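Local coordinates for GNAT family acetyltransferase (PDB 6C30), which probably transfers acetyl groups from acetyl-coenzyme A to protein amino groups, as a RimJ-type N-acetyltransferase of the GNAT family, at residues I104-H109 with S114-Y119; H141-V146 with I195-L200. All coordinates share one frame; numbering follows the deposited sequence.

Interaction 1 (I104-H109 with S114-Y119); sequences IGNVTH and SAWIGY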
loop_
_atom_site.group_PDB
_atom_site.type_symbol
_atom_site.label_atom_id
_atom_site.label_comp_id
_atom_site.label_asym_id
_atom_site.label_seq_id
_atom_site.Cartn_x
_atom_site.Cartn_y
_atom_site.Cartn_z
ATOM N N ILE A 104 -15.063 -5.935 8.500
ATOM C CA ILE A 104 -16.397 -5.414 8.792
ATOM C C ILE A 104 -17.420 -6.432 8.297
ATOM O O ILE A 104 -17.322 -6.886 7.158
ATOM C CB ILE A 104 -16.655 -4.068 8.096
ATOM C CG1 ILE A 104 -15.469 -3.116 8.249
ATOM C CG2 ILE A 104 -17.941 -3.442 8.594
ATOM C CD1 ILE A 104 -15.180 -2.772 9.642
ATOM N N GLY A 105 -18.374 -6.812 9.143
ATOM C CA GLY A 105 -19.355 -7.808 8.745
ATOM C C GLY A 105 -20.777 -7.517 9.170
ATOM O O GLY A 105 -21.034 -6.579 9.940
ATOM N N ASN A 106 -21.706 -8.326 8.654
ATOM C CA ASN A 106 -23.136 -8.156 8.939
ATOM C C ASN A 106 -23.581 -6.716 8.661
ATOM O O ASN A 106 -24.334 -6.115 9.436
ATOM C CB ASN A 106 -23.449 -8.562 10.391
ATOM C CG ASN A 106 -24.938 -8.616 10.677
ATOM O OD1 ASN A 106 -25.728 -8.990 9.814
ATOM N ND2 ASN A 106 -25.326 -8.216 11.882
ATOM N N VAL A 107 -23.106 -6.166 7.551
ATOM C CA VAL A 107 -23.410 -4.786 7.195
ATOM C C VAL A 107 -24.873 -4.639 6.802
ATOM O O VAL A 107 -25.385 -5.393 5.975
ATOM C CB VAL A 107 -22.521 -4.292 6.034
ATOM C CG1 VAL A 107 -22.891 -2.876 5.627
ATOM C CG2 VAL A 107 -21.047 -4.353 6.430
ATOM N N THR A 108 -25.546 -3.670 7.418
ATOM C CA THR A 108 -26.914 -3.332 7.044
ATOM C C THR A 108 -27.003 -1.843 6.761
ATOM O O THR A 108 -26.159 -1.060 7.206
ATOM C CB THR A 108 -27.916 -3.705 8.148
ATOM O OG1 THR A 108 -27.537 -3.049 9.369
ATOM C CG2 THR A 108 -27.943 -5.205 8.356
ATOM N N HIS A 109 -28.020 -1.442 6.010
ATOM C CA HIS A 109 -28.251 -0.027 5.803
ATOM C C HIS A 109 -29.658 0.296 6.303
ATOM O O HIS A 109 -29.967 -0.009 7.453
ATOM C CB HIS A 109 -28.003 0.346 4.342
ATOM C CG HIS A 109 -26.566 0.187 3.941
ATOM N ND1 HIS A 109 -25.615 1.150 4.196
ATOM C CD2 HIS A 109 -25.914 -0.845 3.357
ATOM C CE1 HIS A 109 -24.437 0.726 3.766
ATOM N NE2 HIS A 109 -24.590 -0.482 3.256
ATOM N N SER A 114 -25.730 -0.484 10.529
ATOM C CA SER A 114 -24.844 -1.006 11.557
ATOM C C SER A 114 -24.050 -2.174 10.990
ATOM O O SER A 114 -24.414 -2.742 9.970
ATOM C CB SER A 114 -25.659 -1.425 12.789
ATOM O OG SER A 114 -24.837 -1.830 13.872
ATOM N N ALA A 115 -22.956 -2.514 11.654
ATOM C CA ALA A 115 -22.125 -3.649 11.269
ATOM C C ALA A 115 -21.285 -4.050 12.464
ATOM O O ALA A 115 -21.187 -3.289 13.433
ATOM C CB ALA A 115 -21.232 -3.294 10.087
ATOM N N TRP A 116 -20.700 -5.242 12.426
ATOM C CA TRP A 116 -19.683 -5.557 13.418
ATOM C C TRP A 116 -18.307 -5.373 12.815
ATOM O O TRP A 116 -18.146 -5.311 11.592
ATOM C CB TRP A 116 -19.826 -6.975 14.006
ATOM C CG TRP A 116 -19.887 -8.170 13.076
ATOM C CD1 TRP A 116 -20.989 -8.937 12.824
ATOM C CD2 TRP A 116 -18.799 -8.787 12.360
ATOM N NE1 TRP A 116 -20.665 -9.968 11.970
ATOM C CE2 TRP A 116 -19.335 -9.898 11.666
ATOM C CE3 TRP A 116 -17.435 -8.495 12.217
ATOM C CZ2 TRP A 116 -18.555 -10.722 10.852
ATOM C CZ3 TRP A 116 -16.657 -9.321 11.397
ATOM C CH2 TRP A 116 -17.226 -10.421 10.733
ATOM N N ILE A 117 -17.327 -5.240 13.702
ATOM C CA ILE A 117 -15.922 -5.155 13.311
ATOM C C ILE A 117 -15.141 -6.201 14.103
ATOM O O ILE A 117 -15.421 -6.449 15.276
ATOM C CB ILE A 117 -15.353 -3.734 13.552
ATOM C CG1 ILE A 117 -13.992 -3.564 12.879
ATOM C CG2 ILE A 117 -15.268 -3.402 15.045
ATOM C CD1 ILE A 117 -13.626 -2.107 12.738
ATOM N N GLY A 118 -14.191 -6.844 13.437
ATOM C CA GLY A 118 -13.313 -7.788 14.093
ATOM C C GLY A 118 -11.913 -7.609 13.553
ATOM O O GLY A 118 -11.720 -6.999 12.499
ATOM N N TYR A 119 -10.926 -8.114 14.281
ATOM C CA TYR A 119 -9.536 -7.907 13.893
ATOM C C TYR A 119 -8.660 -8.985 14.502
ATOM O O TYR A 119 -9.016 -9.621 15.503
ATOM C CB TYR A 119 -9.045 -6.516 14.354
ATOM C CG TYR A 119 -8.867 -6.465 15.858
ATOM C CD1 TYR A 119 -7.628 -6.697 16.448
ATOM C CD2 TYR A 119 -9.955 -6.241 16.691
ATOM C CE1 TYR A 119 -7.479 -6.695 17.828
ATOM C CE2 TYR A 119 -9.820 -6.239 18.067
ATOM C CZ TYR A 119 -8.581 -6.469 18.624
ATOM O OH TYR A 119 -8.462 -6.467 19.991
#
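Ile-104 and Gly-105 pair with Ile-117 and Trp-116 in the antiparallel hairpin of strands 97-105 and 114-121, part of the central sheet of the GNAT fold. The second strand runs on toward the loop before helix 130-143, which in relatives receives the pyrophosphate of coenzyme A. Gly-105 and Trp-116 form a hydrogen-bonded pair: Gly-105 N reaches Trp-116 O at 2.9 Å, and Trp-116 N returns to Gly-105 O at 2.8 Å. Beyond this pair the register slips by one residue. Asn-106 adopts a left-handed backbone conformation, and the next bond runs from Thr-108 N to Ser-114 O at 2.9 Å, almost straight on to the carbonyl (C=O...N 170°). Ser-114 turns its own hydroxyl to Arg-150 on the neighbouring strand.

On the face covered by helix 130-143, the two isoleucines meet through their terminal methyls, Ile-104 CD1 lying 3.5 Å from Ile-117 CD1. The other branch of Ile-104 serves a different neighbour, its CG2 touching Ala-115 CB at 3.6 Å. Val-107 CG2 also reaches that alanine methyl, so two branched side chains of the facing segment converge on it. Outside the hairpin, Leu-135 of the helix receives Ile-117.

Trp-116 occupies the opposite face. Its CG sits between the backbone N and the carbonyl carbon (chi1 54°), a torsion that swings the indole across the hairpin and flat on to the partner backbone. Asn-106 CB comes obliquely to the pyrrole rim from the same side as Gly-105, 3.5 Å from Trp-116 CD1. With no side chain intervening, Gly-105 CA makes a CH-pi contact 3.6 Å from the centroid of the Trp-116 six-membered ring, just 11° off its normal.

Interaction 2 (H141-V146 with I195-L200); sequences HCFTAV and ITAEEL
Phe-143, near the C-terminal end of helix 130-143, supplies the side of this contact that faces Ile-195, Ala-197 and Leu-200, where strand 186-196 gives way to a short 3-10 turn. The phenyl ring lies flat against the turn. Ala-197 CA stands above its centre, 3.8 Å from the Phe-143 ring centroid and 1° off the normal, a CH-pi contact with the carbon centred over the ring. The methyl of Ala-197 rests on the same ring nearer the helix, its CB 3.9 Å from Phe-143 CD1.

Two further residues meet the rim of the ring. Ile-195 O lies near the ring plane, 3.6 Å from Phe-143 CZ, so a carbonyl oxygen faces the weakly positive aromatic edge, while the CG2 branch of Ile-195 approaches the same end. Leu-200 comes to the CD2 edge, its CD2 methyl 4.0 Å from Phe-143 CD2. The CG of Leu-200 is anti to its backbone N (chi1 -174°), which carries the branched end across to the phenylalanine. No hydrogen bond spans the two segments.

Behind this apolar layer, Thr-196 is bonded to both glutamates of the turn. Its backbone N donates to Glu-199 OE2 at 2.8 Å, meeting that oxygen from above the carboxylate plane, and its OG1 donates to Glu-198 OE1 at 2.7 Å. Glu-199 N, in return, bonds to Thr-196 O. Both carboxylates have second partners: Glu-199 forms a salt bridge with Arg-172, and Glu-198 accepts a bond from His-149.

Farther out, backbone bonds of Ile-195 to Ile-151 and Ala-197 to His-149 tie the strand end to the beginning of strand 150-155 and the residue just before it. Phe-143 itself touches Ile-151, while Ile-195 and Leu-200 reach Leu-139 and Asp-140, respectively, so the helix end is seated against the end of strand 186-196, where the chain leaves the sheet toward helix 204-217.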
loop_
_atom_site.group_PDB
_atom_site.type_symbol
_atom_site.label_atom_id
_atom_site.label_comp_id
_atom_site.label_asym_id
_atom_site.label_seq_id
_atom_site.Cartn_x
_atom_site.Cartn_y
_atom_site.Cartn_z
ATOM N N HIS A 141 -13.622 4.848 8.129
ATOM C CA HIS A 141 -14.132 4.404 6.844
ATOM C C HIS A 141 -15.621 4.050 6.908
ATOM O O HIS A 141 -16.398 4.417 6.028
ATOM C CB HIS A 141 -13.322 3.203 6.356
ATOM C CG HIS A 141 -13.582 2.851 4.930
ATOM N ND1 HIS A 141 -13.211 3.671 3.889
ATOM C CD2 HIS A 141 -14.185 1.775 4.370
ATOM C CE1 HIS A 141 -13.566 3.114 2.745
ATOM N NE2 HIS A 141 -14.156 1.960 3.008
ATOM N N CYS A 142 -16.016 3.335 7.955
ATOM C CA CYS A 142 -17.411 2.924 8.103
ATOM C C CYS A 142 -18.358 4.104 8.270
ATOM O O CYS A 142 -19.464 4.090 7.737
ATOM C CB CYS A 142 -17.560 1.980 9.294
ATOM S SG CYS A 142 -16.983 0.301 8.946
ATOM N N PHE A 143 -17.922 5.112 9.018
ATOM C CA PHE A 143 -18.793 6.243 9.334
ATOM C C PHE A 143 -18.764 7.307 8.236
ATOM O O PHE A 143 -19.521 8.280 8.291
ATOM C CB PHE A 143 -18.404 6.853 10.687
ATOM C CG PHE A 143 -18.736 5.978 11.872
ATOM C CD1 PHE A 143 -19.820 5.118 11.843
ATOM C CD2 PHE A 143 -17.953 6.020 13.015
ATOM C CE1 PHE A 143 -20.114 4.313 12.946
ATOM C CE2 PHE A 143 -18.243 5.219 14.114
ATOM C CZ PHE A 143 -19.327 4.374 14.079
ATOM N N THR A 144 -17.908 7.118 7.233
ATOM C CA THR A 144 -17.883 8.018 6.080
ATOM C C THR A 144 -18.301 7.270 4.813
ATOM O O THR A 144 -19.478 7.283 4.438
ATOM C CB THR A 144 -16.494 8.679 5.890
ATOM O OG1 THR A 144 -15.469 7.677 5.789
ATOM C CG2 THR A 144 -16.176 9.588 7.067
ATOM N N ALA A 145 -17.350 6.582 4.185
ATOM C CA ALA A 145 -17.576 5.907 2.907
ATOM C C ALA A 145 -18.688 4.852 2.916
ATOM O O ALA A 145 -19.427 4.728 1.937
ATOM C CB ALA A 145 -16.274 5.270 2.433
ATOM N N VAL A 146 -18.816 4.091 4.001
ATOM C CA VAL A 146 -19.811 3.012 4.031
ATOM C C VAL A 146 -21.174 3.550 4.505
ATOM O O VAL A 146 -22.189 2.855 4.443
ATOM C CB VAL A 146 -19.331 1.825 4.920
ATOM C CG1 VAL A 146 -20.200 0.576 4.707
ATOM C CG2 VAL A 146 -17.877 1.490 4.589
ATOM N N ILE A 195 -19.981 1.705 19.197
ATOM C CA ILE A 195 -19.799 3.143 19.084
ATOM C C ILE A 195 -20.673 3.626 17.927
ATOM O O ILE A 195 -20.874 2.893 16.955
ATOM C CB ILE A 195 -18.296 3.499 18.884
ATOM C CG1 ILE A 195 -18.078 5.014 18.963
ATOM C CG2 ILE A 195 -17.735 2.920 17.570
ATOM C CD1 ILE A 195 -16.610 5.431 18.894
ATOM N N THR A 196 -21.238 4.828 18.040
ATOM C CA THR A 196 -22.062 5.342 16.948
ATOM C C THR A 196 -21.408 6.585 16.348
ATOM O O THR A 196 -20.496 7.163 16.942
ATOM C CB THR A 196 -23.523 5.649 17.394
ATOM O OG1 THR A 196 -23.538 6.742 18.324
ATOM C CG2 THR A 196 -24.174 4.425 18.030
ATOM N N ALA A 197 -21.868 6.970 15.160
ATOM C CA ALA A 197 -21.210 8.012 14.379
ATOM C C ALA A 197 -21.158 9.347 15.118
ATOM O O ALA A 197 -20.181 10.085 14.988
ATOM C CB ALA A 197 -21.901 8.173 13.044
ATOM N N GLU A 198 -22.189 9.636 15.908
ATOM C CA GLU A 198 -22.217 10.864 16.718
ATOM C C GLU A 198 -20.996 10.985 17.630
ATOM O O GLU A 198 -20.575 12.092 17.967
ATOM C CB GLU A 198 -23.492 10.924 17.573
ATOM C CG GLU A 198 -24.801 10.954 16.787
ATOM C CD GLU A 198 -25.378 9.569 16.550
ATOM O OE1 GLU A 198 -24.642 8.581 16.742
ATOM O OE2 GLU A 198 -26.563 9.470 16.174
ATOM N N GLU A 199 -20.431 9.850 18.034
ATOM C CA GLU A 199 -19.333 9.827 18.994
ATOM C C GLU A 199 -17.964 9.957 18.341
ATOM O O GLU A 199 -16.962 10.115 19.033
ATOM C CB GLU A 199 -19.353 8.533 19.806
ATOM C CG GLU A 199 -20.681 8.202 20.449
ATOM C CD GLU A 199 -20.640 6.866 21.155
ATOM O OE1 GLU A 199 -19.994 6.757 22.224
ATOM O OE2 GLU A 199 -21.248 5.907 20.631
ATOM N N LEU A 200 -17.917 9.855 17.018
ATOM C CA LEU A 200 -16.619 9.804 16.343
ATOM C C LEU A 200 -15.743 11.048 16.588
ATOM O O LEU A 200 -14.592 10.894 16.980
ATOM C CB LEU A 200 -16.794 9.571 14.839
ATOM C CG LEU A 200 -15.451 9.371 14.127
ATOM C CD1 LEU A 200 -14.753 8.130 14.660
ATOM C CD2 LEU A 200 -15.629 9.284 12.618
#

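How the interactions relate
Interaction 1 is buried and sits closer to the centre of the chain, whereas interaction 2 is a surface contact. The former is a strand pairing held by backbone hydrogen bonds, with side chains packing on both sheet faces. The latter joins a helix end to a strand end through one aromatic ring, and no polar bond crosses between its two segments. Helix 130-143, which follows strand 114-121 in the chain, connects them: Ile-104 CD1 packs 3.6 Å from SG of Cys-142, the residue before Phe-143 in sequence. A second meeting brings His-109 CE1 to 3.2 Å from Val-146 O. Strand 150-155 lies beside both contacts, paired with 114-121 on one hand and 186-196 on the other.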